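Prophage MuSo2, 43 kDa tail protein (Shewanella oneidensis, PDB 3CDD) probably serves as a structural component of the contractile tail baseplate of a Mu-like prophage. Local coordinates at residues Thr171-Thr174 with Phe175-Val179. Numbering follows the deposited sequence.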
loop_
_atom_site.group_PDB
_atom_site.type_symbol
_atom_site.label_atom_id
_atom_site.label_comp_id
_atom_site.label_asym_id
_atom_site.label_seq_id
_atom_site.Cartn_x
_atom_site.Cartn_y
_atom_site.Cartn_z
ATOM N N THR A 171 -4.446 1.714 27.511
ATOM C CA THR A 171 -5.656 1.425 26.715
ATOM C C THR A 171 -6.742 2.471 27.037
ATOM O O THR A 171 -6.430 3.557 27.519
ATOM C CB THR A 171 -6.098 -0.085 26.845
ATOM O OG1 THR A 171 -7.244 -0.354 26.023
ATOM C CG2 THR A 171 -6.399 -0.449 28.267
ATOM N N SER A 172 -8.000 2.178 26.747
ATOM C CA SER A 172 -9.061 3.093 27.120
ATOM C C SER A 172 -10.242 2.266 27.623
ATOM O O SER A 172 -10.271 1.044 27.439
ATOM C CB SER A 172 -9.439 4.004 25.942
ATOM O OG SER A 172 -9.924 3.267 24.827
ATOM N N ASP A 173 -11.211 2.908 28.258
ATOM C CA ASP A 173 -12.395 2.173 28.709
ATOM C C ASP A 173 -13.586 2.592 27.864
ATOM O O ASP A 173 -13.421 3.399 26.952
ATOM C CB ASP A 173 -12.617 2.370 30.218
ATOM C CG ASP A 173 -12.871 3.828 30.600
ATOM O OD1 ASP A 173 -13.260 4.642 29.724
ATOM O OD2 ASP A 173 -12.702 4.156 31.791
ATOM N N THR A 174 -14.779 2.064 28.143
ATOM C CA THR A 174 -15.950 2.389 27.325
ATOM C C THR A 174 -16.336 3.871 27.405
ATOM O O THR A 174 -17.074 4.369 26.557
ATOM C CB THR A 174 -17.185 1.523 27.647
ATOM O OG1 THR A 174 -17.646 1.812 28.977
ATOM C CG2 THR A 174 -16.873 0.039 27.489
ATOM N N PHE A 175 -15.832 4.561 28.424
ATOM C CA PHE A 175 -16.131 5.982 28.615
ATOM C C PHE A 175 -15.056 6.896 28.000
ATOM O O PHE A 175 -15.115 8.113 28.119
ATOM C CB PHE A 175 -16.429 6.273 30.092
ATOM C CG PHE A 175 -17.768 5.714 30.546
ATOM C CD1 PHE A 175 -17.865 4.421 31.071
ATOM C CD2 PHE A 175 -18.933 6.464 30.411
ATOM C CE1 PHE A 175 -19.101 3.891 31.463
ATOM C CE2 PHE A 175 -20.166 5.944 30.818
ATOM C CZ PHE A 175 -20.248 4.657 31.340
ATOM N N GLY A 176 -14.099 6.295 27.294
ATOM C CA GLY A 176 -13.064 7.059 26.599
ATOM C C GLY A 176 -12.059 7.680 27.548
ATOM O O GLY A 176 -11.413 8.686 27.211
ATOM N N ASN A 177 -11.954 7.103 28.745
ATOM C CA ASN A 177 -10.911 7.486 29.704
ATOM C C ASN A 177 -9.648 6.766 29.305
ATOM O O ASN A 177 -9.735 5.655 28.830
ATOM C CB ASN A 177 -11.277 7.027 31.117
ATOM C CG ASN A 177 -12.541 7.690 31.659
ATOM O OD1 ASN A 177 -12.754 8.899 31.490
ATOM N ND2 ASN A 177 -13.367 6.903 32.363
ATOM N N LEU A 178 -8.483 7.366 29.533
ATOM C CA LEU A 178 -7.196 6.651 29.425
ATOM C C LEU A 178 -6.993 5.643 30.568
ATOM O O LEU A 178 -7.126 5.998 31.746
ATOM C CB LEU A 178 -6.032 7.638 29.399
ATOM C CG LEU A 178 -4.647 7.022 29.188
ATOM C CD1 LEU A 178 -4.509 6.485 27.764
ATOM C CD2 LEU A 178 -3.556 8.022 29.489
ATOM N N VAL A 179 -6.684 4.396 30.212
ATOM C CA VAL A 179 -6.449 3.329 31.194
ATOM C C VAL A 179 -4.991 2.865 31.205
ATOM O O VAL A 179 -4.429 2.479 30.171
ATOM C CB VAL A 179 -7.376 2.090 30.999
ATOM C CG1 VAL A 179 -7.063 1.013 32.056
ATOM C CG2 VAL A 179 -8.832 2.477 31.076
#
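Asp173 and Asn177 meet across the loop of the beta hairpin formed by strands 169-172 and 178-181, their side chains crossing at a slant, with a type I turn running from Asp173 to Gly176. Aspartate suits the turn's first position because its short side chain brings acceptor oxygens to the backbone N-H groups of the loop: CG sits between the backbone N and the carbonyl carbon (chi1 62°). Asp173 OD1 accepts a hydrogen bond at 3.0 Å from Asn177 N, which lies above the carboxylate plane, and a weak one from Phe175 N. Asp173 OD2 offers its syn lone pair to Asn177 ND2 at 2.9 Å, although the carboxylate and amide planes stand 70° apart. Asparagine is apt here, since its short carboxamide puts an NH2 by OD2 while the backbone N-H, which almost any residue would supply, holds OD1. Gly176 adopts the positive phi (72°) that glycine accepts easily, and its N closes the turn on Asp173 O at 3.0 Å. Beyond the loop, Thr171 and Val179 form an antiparallel hydrogen-bonded pair whose beta-branched side chains lie side by side. On the other face of the hairpin, Ser172 OG bonds to Asp97. The second methyl of the valine packs beside the aspartate, Val179 CG2 lying 3.9 Å from Asp173 CB.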